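Local coordinates for 3-hydroxy-3-methylglutaryl-CoA lyase (Acinetobacter baumannii, PDB 6NDS), which is a zinc-binding TIM-barrel enzyme of the HMGL-like family, modelled with coenzyme A in its ligand pocket, at residues R198-V203 against E210-H215; S169-Y174 against L204-P209. All blocks are in the same frame, centred on the assembly; numbering follows the deposited sequence.

Contact 1 (R198-V203 against E210-H215); sequences RIVSHV and EQLTLH. With ZN (zinc ion), chain H; ACT (acetate ion), chain E.
Val200 spreads its two methyls over the side chains of Leu212 and Leu214, which lie two residues apart on the same face of the strand. Val200 CG1 meets Leu212 CD2 at 4.0 Å, and Val200 CG2 sits over the fork of Leu214, with Leu214 CD1 the nearer branch at 3.9 Å. With CG1 anti to the backbone N (chi1 169°), each methyl gets its own leucine. One turn on, Val203 takes the same rotamer and lays its CG1 against the other branch of Leu212, CD1, the two side chains crossing at about a right angle. Leu212 thus divides its isobutyl fork between two valines. Leu214 instead presents both methyls and CG to Val200 CG2. The contact is the return half of a beta-alpha-beta unit of the TIM barrel: helix 193-203 follows strand 182-186, then packs nearly antiparallel on strand 212-216, the axes of the segments 10.7 Å apart at 163°. All four contacting residues are buried, and Val203 also touches Leu184 of the neighbouring strand. The strand's other face carries His215, whose NE2 binds the zinc ion at 2.2 Å beside Asp25 and His217; its ND1 is hydrogen-bonded to Asp239, which helps fix the ring's rotation. At the helix's outer side Arg198 NH1 donates to OXT of an acetate ion, probably from the crystallisation liquor, at 3.1 Å, and Arg198 NH2 is salt-bridged to Glu164.

Contact 2 (S169-Y174 against L204-P209); sequences SLVEHY and LSLISP
Segment 169-174 of helix 164-176 faces the irregular segment 204-209, and the backbones come nearest at Glu172 and Leu206, whose CA atoms are 8.2 Å apart. Leu206 bridges that gap almost alone. Its CB points to the helix, and with CG anti to the carbonyl carbon (chi1 -58°) and the outer torsion extended, CD1 is carried forward to the helix surface. There Leu206 CD1 lies 4.2 Å from Val171 CG1, the methyl placed anti to the backbone N of the valine. Leu206 CD1 also comes loosely to the aliphatic part of Glu172, 4.5 Å from Glu172 CG, beyond which the extended glutamate chain runs on to its exposed carboxylate. In the TIM barrel the two segments belong to successive beta-alpha units: helix 164-176 precedes strand 182-186, whereas the loop 204-209 turns helix 193-203 back into strand 212-216. Val171 is the buried member of the contact, reaching down to Ile182 and Leu184 of the barrel wall. Ile207 also directs its CB toward the helix, but Ile207 CG2 stays 5.2 Å from Val171 CG1, and the side chain packs on Ile182 and Leu212. Further along the loop, Ser208 N is hydrogen-bonded to Gln211 OE1.

Overall arrangement
Of the elements involved, helix 164-176 is the earliest from the N terminus and supplies residues 169-174; strand 182-186 and helix 193-203 follow, and the loop 204-209 returns to helix 164-176, so contact 2 closes a loop with 29 residues between its segments. Contact 1 starts inside that loop, at 198-203, and ends beyond it at 210-215, with the six loop residues between. The two therefore cross. Their centres are 8 Å apart, and they share a layer of packing: Leu212 CD2 touches Leu204 CD2 at 3.7 Å, and Leu212 CB meets Ile207 CD1. Together they join helix 164-176, helix 193-203, the loop that follows the latter and strand 212-216.

Contact 1 (R198-V203 against E210-H215)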
ATOM      1  N   ARG A 198      18.379   6.549   2.025  1.00 21.85           N
ATOM      2  CA  ARG A 198      19.788   6.721   1.691  1.00 25.56           C
ATOM      3  C   ARG A 198      19.959   7.545   0.419  1.00 25.42           C
ATOM      4  O   ARG A 198      20.759   8.490   0.381  1.00 26.63           O
ATOM      5  CB  ARG A 198      20.456   5.354   1.549  1.00 28.63           C
ATOM      6  CG  ARG A 198      21.879   5.408   1.033  1.00 33.33           C
ATOM      7  CD  ARG A 198      22.536   4.030   1.068  1.00 33.41           C
ATOM      8  NE  ARG A 198      21.901   3.073   0.158  1.00 32.23           N
ATOM      9  CZ  ARG A 198      21.096   2.082   0.545  1.00 34.99           C
ATOM     10  NH1 ARG A 198      20.811   1.907   1.832  1.00 33.82           N
ATOM     11  NH2 ARG A 198      20.585   1.256  -0.355  1.00 30.06           N
ATOM     12  N   ILE A 199      19.211   7.205  -0.632  1.00 21.75           N
ATOM     13  CA  ILE A 199      19.372   7.895  -1.907  1.00 23.81           C
ATOM     14  C   ILE A 199      18.864   9.329  -1.808  1.00 23.61           C
ATOM     15  O   ILE A 199      19.523  10.266  -2.280  1.00 24.54           O
ATOM     16  CB  ILE A 199      18.671   7.120  -3.040  1.00 24.03           C
ATOM     17  CG1 ILE A 199      19.439   5.826  -3.359  1.00 26.79           C
ATOM     18  CG2 ILE A 199      18.559   8.000  -4.287  1.00 27.14           C
ATOM     19  CD1 ILE A 199      18.758   4.914  -4.406  1.00 25.25           C
ATOM     20  N   VAL A 200      17.696   9.529  -1.190  1.00 21.57           N
ATOM     21  CA  VAL A 200      17.136  10.874  -1.108  1.00 21.75           C
ATOM     22  C   VAL A 200      18.008  11.773  -0.236  1.00 26.03           C
ATOM     23  O   VAL A 200      18.231  12.946  -0.566  1.00 24.76           O
ATOM     24  CB  VAL A 200      15.686  10.829  -0.601  1.00 19.87           C
ATOM     25  CG1 VAL A 200      15.204  12.233  -0.259  1.00 23.52           C
ATOM     26  CG2 VAL A 200      14.769  10.191  -1.655  1.00 24.16           C
ATOM     27  N   SER A 201      18.492  11.258   0.901  1.00 24.89           N
ATOM     28  CA  SER A 201      19.395  12.054   1.730  1.00 25.34           C
ATOM     29  C   SER A 201      20.594  12.519   0.927  1.00 27.04           C
ATOM     30  O   SER A 201      21.010  13.678   1.035  1.00 28.02           O
ATOM     31  CB  SER A 201      19.856  11.261   2.955  1.00 31.05           C
ATOM     32  OG  SER A 201      18.755  10.949   3.791  1.00 36.84           O
ATOM     33  N   HIS A 202      21.158  11.637   0.104  1.00 24.82           N
ATOM     34  CA  HIS A 202      22.355  12.022  -0.633  1.00 30.66           C
ATOM     35  C   HIS A 202      22.025  13.040  -1.718  1.00 31.85           C
ATOM     36  O   HIS A 202      22.752  14.025  -1.891  1.00 29.13           O
ATOM     37  CB  HIS A 202      23.034  10.793  -1.231  1.00 31.04           C
ATOM     38  CG  HIS A 202      24.291  11.111  -1.981  1.00 42.17           C
ATOM     39  ND1 HIS A 202      25.504  11.305  -1.355  1.00 51.90           N
ATOM     40  CD2 HIS A 202      24.517  11.300  -3.302  1.00 49.32           C
ATOM     41  CE1 HIS A 202      26.427  11.578  -2.259  1.00 49.11           C
ATOM     42  NE2 HIS A 202      25.855  11.580  -3.449  1.00 48.49           N
ATOM     43  N   VAL A 203      20.928  12.832  -2.449  1.00 27.30           N
ATOM     44  CA  VAL A 203      20.601  13.772  -3.513  1.00 28.48           C
ATOM     45  C   VAL A 203      20.249  15.136  -2.930  1.00 32.17           C
ATOM     46  O   VAL A 203      20.578  16.170  -3.523  1.00 30.59           O
ATOM     47  CB  VAL A 203      19.483  13.208  -4.414  1.00 30.82           C
ATOM     48  CG1 VAL A 203      19.058  14.233  -5.433  1.00 28.36           C
ATOM     49  CG2 VAL A 203      19.982  11.968  -5.133  1.00 34.91           C
ATOM     50  N   GLU A 210      12.896  21.997  -2.856  1.00 26.94           N
ATOM     51  CA  GLU A 210      12.086  22.614  -3.894  1.00 23.22           C
ATOM     52  C   GLU A 210      12.428  22.092  -5.285  1.00 25.78           C
ATOM     53  O   GLU A 210      11.665  22.329  -6.225  1.00 25.31           O
ATOM     54  CB  GLU A 210      12.242  24.138  -3.857  1.00 28.36           C
ATOM     55  N   GLN A 211      13.546  21.378  -5.436  1.00 27.27           N
ATOM     56  CA  GLN A 211      14.019  20.936  -6.740  1.00 23.86           C
ATOM     57  C   GLN A 211      13.845  19.446  -6.999  1.00 25.91           C
ATOM     58  O   GLN A 211      13.852  19.038  -8.164  1.00 24.34           O
ATOM     59  CB  GLN A 211      15.504  21.303  -6.905  1.00 25.40           C
ATOM     60  CG  GLN A 211      15.719  22.818  -7.006  1.00 27.15           C
ATOM     61  CD  GLN A 211      17.163  23.268  -6.805  1.00 34.30           C
ATOM     62  OE1 GLN A 211      17.889  22.753  -5.950  1.00 30.93           O
ATOM     63  NE2 GLN A 211      17.572  24.261  -7.583  1.00 35.86           N
ATOM     64  N   LEU A 212      13.687  18.629  -5.964  1.00 21.69           N
ATOM     65  CA  LEU A 212      13.645  17.174  -6.106  1.00 20.91           C
ATOM     66  C   LEU A 212      12.214  16.659  -6.162  1.00 20.54           C
ATOM     67  O   LEU A 212      11.427  16.925  -5.248  1.00 23.27           O
ATOM     68  CB  LEU A 212      14.359  16.501  -4.934  1.00 23.10           C
ATOM     69  CG  LEU A 212      14.284  14.977  -4.848  1.00 24.54           C
ATOM     70  CD1 LEU A 212      15.002  14.375  -6.036  1.00 22.87           C
ATOM     71  CD2 LEU A 212      14.911  14.476  -3.531  1.00 25.33           C
ATOM     72  N   THR A 213      11.898  15.874  -7.199  1.00 18.42           N
ATOM     73  CA  THR A 213      10.661  15.099  -7.269  1.00 17.69           C
ATOM     74  C   THR A 213      10.966  13.613  -7.108  1.00 21.23           C
ATOM     75  O   THR A 213      11.931  13.100  -7.685  1.00 19.53           O
ATOM     76  CB  THR A 213       9.927  15.309  -8.610  1.00 20.54           C
ATOM     77  OG1 THR A 213       9.549  16.687  -8.757  1.00 23.12           O
ATOM     78  CG2 THR A 213       8.646  14.441  -8.683  1.00 20.14           C
ATOM     79  N   LEU A 214      10.136  12.915  -6.331  1.00 16.59           N
ATOM     80  CA  LEU A 214      10.158  11.461  -6.267  1.00 18.09           C
ATOM     81  C   LEU A 214       8.940  10.920  -7.004  1.00 18.71           C
ATOM     82  O   LEU A 214       7.817  11.394  -6.791  1.00 18.90           O
ATOM     83  CB  LEU A 214      10.141  10.953  -4.821  1.00 16.19           C
ATOM     84  CG  LEU A 214      11.455  10.864  -4.039  1.00 21.79           C
ATOM     85  CD1 LEU A 214      12.490  10.049  -4.805  1.00 25.35           C
ATOM     86  CD2 LEU A 214      11.980  12.237  -3.698  1.00 28.55           C
ATOM     87  N   HIS A 215       9.163   9.910  -7.844  1.00 17.08           N
ATOM     88  CA  HIS A 215       8.129   9.331  -8.710  1.00 15.66           C
ATOM     89  C   HIS A 215       8.089   7.821  -8.448  1.00 18.86           C
ATOM     90  O   HIS A 215       8.857   7.060  -9.040  1.00 18.31           O
ATOM     91  CB  HIS A 215       8.483   9.686 -10.148  1.00 15.99           C
ATOM     92  CG  HIS A 215       7.580   9.105 -11.196  1.00 18.80           C
ATOM     93  ND1 HIS A 215       6.764   9.892 -11.982  1.00 18.55           N
ATOM     94  CD2 HIS A 215       7.438   7.835 -11.657  1.00 19.11           C
ATOM     95  CE1 HIS A 215       6.124   9.128 -12.851  1.00 22.54           C
ATOM     96  NE2 HIS A 215       6.510   7.874 -12.674  1.00 21.17           N
TER
HETATM   97 ZN    ZN H 507       6.360   6.371 -14.245  1.00 25.69          ZN
HETATM   98  C   ACT E 504      18.874  -1.381   1.768  1.00 57.15           C
HETATM   99  O   ACT E 504      18.580  -1.297   0.541  1.00 50.71           O
HETATM  100  OXT ACT E 504      19.917  -0.986   2.364  1.00 58.22           O
HETATM  101  CH3 ACT E 504      17.817  -2.063   2.686  1.00 47.53           C
HETATM  102  O   HOH W   1       6.067   4.945 -15.916  1.00 25.41           O

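Contact 2 (S169-Y174 against L204-P209)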
ATOM      1  N   SER A 169      25.850  10.258 -10.643  1.00 26.77           N
ATOM      2  CA  SER A 169      26.575  10.794 -11.791  1.00 29.48           C
ATOM      3  C   SER A 169      25.619  11.378 -12.825  1.00 30.16           C
ATOM      4  O   SER A 169      25.908  12.418 -13.431  1.00 32.20           O
ATOM      5  CB  SER A 169      27.439   9.698 -12.411  1.00 37.07           C
ATOM      6  OG  SER A 169      28.080  10.158 -13.584  1.00 46.39           O
ATOM      7  N   LEU A 170      24.479  10.720 -13.043  1.00 28.18           N
ATOM      8  CA  LEU A 170      23.495  11.231 -13.991  1.00 27.36           C
ATOM      9  C   LEU A 170      22.845  12.508 -13.472  1.00 27.12           C
ATOM     10  O   LEU A 170      22.639  13.457 -14.233  1.00 26.74           O
ATOM     11  CB  LEU A 170      22.444  10.159 -14.276  1.00 26.36           C
ATOM     12  CG  LEU A 170      23.002   8.895 -14.934  1.00 31.26           C
ATOM     13  CD1 LEU A 170      21.973   7.767 -14.882  1.00 30.75           C
ATOM     14  CD2 LEU A 170      23.435   9.166 -16.363  1.00 34.18           C
ATOM     15  N   VAL A 171      22.514  12.550 -12.181  1.00 27.70           N
ATOM     16  CA  VAL A 171      22.007  13.788 -11.590  1.00 25.57           C
ATOM     17  C   VAL A 171      23.013  14.920 -11.785  1.00 29.88           C
ATOM     18  O   VAL A 171      22.654  16.035 -12.186  1.00 30.03           O
ATOM     19  CB  VAL A 171      21.679  13.583 -10.101  1.00 24.80           C
ATOM     20  CG1 VAL A 171      21.381  14.935  -9.454  1.00 25.77           C
ATOM     21  CG2 VAL A 171      20.497  12.628  -9.938  1.00 23.74           C
ATOM     22  N   GLU A 172      24.294  14.649 -11.509  1.00 26.93           N
ATOM     23  CA  GLU A 172      25.315  15.682 -11.673  1.00 29.61           C
ATOM     24  C   GLU A 172      25.410  16.149 -13.123  1.00 30.78           C
ATOM     25  O   GLU A 172      25.662  17.332 -13.387  1.00 30.93           O
ATOM     26  CB  GLU A 172      26.668  15.166 -11.181  1.00 32.56           C
ATOM     27  CG  GLU A 172      26.753  15.004  -9.672  1.00 41.12           C
ATOM     28  CD  GLU A 172      28.088  14.448  -9.219  1.00 61.17           C
ATOM     29  OE1 GLU A 172      28.582  14.890  -8.162  1.00 69.98           O
ATOM     30  OE2 GLU A 172      28.645  13.573  -9.919  1.00 63.45           O
ATOM     31  N   HIS A 173      25.214  15.239 -14.077  1.00 30.57           N
ATOM     32  CA  HIS A 173      25.258  15.633 -15.483  1.00 31.39           C
ATOM     33  C   HIS A 173      24.103  16.572 -15.821  1.00 29.33           C
ATOM     34  O   HIS A 173      24.283  17.551 -16.555  1.00 31.05           O
ATOM     35  CB  HIS A 173      25.233  14.391 -16.373  1.00 31.89           C
ATOM     36  CG  HIS A 173      25.710  14.627 -17.773  1.00 36.27           C
ATOM     37  ND1 HIS A 173      25.809  15.885 -18.331  1.00 41.69           N
ATOM     38  CD2 HIS A 173      26.116  13.758 -18.731  1.00 39.57           C
ATOM     39  CE1 HIS A 173      26.257  15.780 -19.571  1.00 40.44           C
ATOM     40  NE2 HIS A 173      26.450  14.501 -19.839  1.00 43.42           N
ATOM     41  N   TYR A 174      22.909  16.289 -15.299  1.00 26.72           N
ATOM     42  CA  TYR A 174      21.802  17.226 -15.449  1.00 24.27           C
ATOM     43  C   TYR A 174      22.169  18.600 -14.893  1.00 29.14           C
ATOM     44  O   TYR A 174      21.923  19.630 -15.533  1.00 29.47           O
ATOM     45  CB  TYR A 174      20.560  16.680 -14.750  1.00 22.96           C
ATOM     46  CG  TYR A 174      19.690  15.756 -15.572  1.00 24.07           C
ATOM     47  CD1 TYR A 174      19.256  16.102 -16.849  1.00 25.51           C
ATOM     48  CD2 TYR A 174      19.273  14.538 -15.050  1.00 23.15           C
ATOM     49  CE1 TYR A 174      18.428  15.249 -17.579  1.00 21.46           C
ATOM     50  CE2 TYR A 174      18.458  13.686 -15.765  1.00 21.63           C
ATOM     51  CZ  TYR A 174      18.040  14.042 -17.033  1.00 22.06           C
ATOM     52  OH  TYR A 174      17.211  13.182 -17.728  1.00 22.98           O
ATOM     53  N   LEU A 204      19.625  15.175  -1.749  1.00 26.94           N
ATOM     54  CA  LEU A 204      19.357  16.456  -1.091  1.00 28.11           C
ATOM     55  C   LEU A 204      20.615  17.149  -0.564  1.00 35.25           C
ATOM     56  O   LEU A 204      20.505  18.261  -0.035  1.00 32.71           O
ATOM     57  CB  LEU A 204      18.350  16.268   0.048  1.00 29.02           C
ATOM     58  CG  LEU A 204      16.933  15.974  -0.462  1.00 28.61           C
ATOM     59  CD1 LEU A 204      15.974  15.685   0.693  1.00 26.21           C
ATOM     60  CD2 LEU A 204      16.400  17.112  -1.341  1.00 29.89           C
ATOM     61  N   SER A 205      21.795  16.538  -0.674  1.00 33.40           N
ATOM     62  CA  SER A 205      23.033  17.281  -0.474  1.00 37.21           C
ATOM     63  C   SER A 205      23.501  17.968  -1.750  1.00 39.98           C
ATOM     64  O   SER A 205      24.448  18.762  -1.703  1.00 38.47           O
ATOM     65  CB  SER A 205      24.137  16.353   0.041  1.00 36.70           C
ATOM     66  OG  SER A 205      24.670  15.570  -1.012  1.00 42.28           O
ATOM     67  N   LEU A 206      22.869  17.665  -2.885  1.00 35.13           N
ATOM     68  CA  LEU A 206      23.149  18.279  -4.178  1.00 37.57           C
ATOM     69  C   LEU A 206      22.104  19.307  -4.583  1.00 35.46           C
ATOM     70  O   LEU A 206      22.454  20.343  -5.158  1.00 35.26           O
ATOM     71  CB  LEU A 206      23.225  17.207  -5.272  1.00 37.57           C
ATOM     72  CG  LEU A 206      24.248  16.085  -5.102  1.00 42.96           C
ATOM     73  CD1 LEU A 206      24.011  14.994  -6.138  1.00 44.49           C
ATOM     74  CD2 LEU A 206      25.659  16.636  -5.213  1.00 48.49           C
ATOM     75  N   ILE A 207      20.824  19.032  -4.326  1.00 29.52           N
ATOM     76  CA  ILE A 207      19.733  19.926  -4.683  1.00 32.30           C
ATOM     77  C   ILE A 207      18.813  20.077  -3.476  1.00 35.89           C
ATOM     78  O   ILE A 207      18.951  19.382  -2.468  1.00 32.79           O
ATOM     79  CB  ILE A 207      18.942  19.436  -5.913  1.00 27.09           C
ATOM     80  CG1 ILE A 207      18.295  18.076  -5.634  1.00 26.73           C
ATOM     81  CG2 ILE A 207      19.854  19.364  -7.153  1.00 32.14           C
ATOM     82  CD1 ILE A 207      17.460  17.551  -6.798  1.00 26.70           C
ATOM     83  N   SER A 208      17.865  21.002  -3.596  1.00 29.93           N
ATOM     84  CA  SER A 208      17.004  21.381  -2.490  1.00 33.07           C
ATOM     85  C   SER A 208      15.665  20.660  -2.566  1.00 29.16           C
ATOM     86  O   SER A 208      15.297  20.102  -3.608  1.00 27.43           O
ATOM     87  CB  SER A 208      16.775  22.896  -2.496  1.00 35.11           C
ATOM     88  OG  SER A 208      15.750  23.229  -3.410  1.00 33.84           O
ATOM     89  N   PRO A 209      14.905  20.643  -1.465  1.00 26.44           N
ATOM     90  CA  PRO A 209      13.562  20.045  -1.517  1.00 26.51           C
ATOM     91  C   PRO A 209      12.627  20.741  -2.489  1.00 26.00           C
ATOM     92  O   PRO A 209      11.634  20.138  -2.907  1.00 28.65           O
ATOM     93  CB  PRO A 209      13.062  20.179  -0.073  1.00 27.41           C
ATOM     94  CG  PRO A 209      14.314  20.250   0.751  1.00 29.45           C
ATOM     95  CD  PRO A 209      15.295  21.012  -0.091  1.00 29.78           C
TER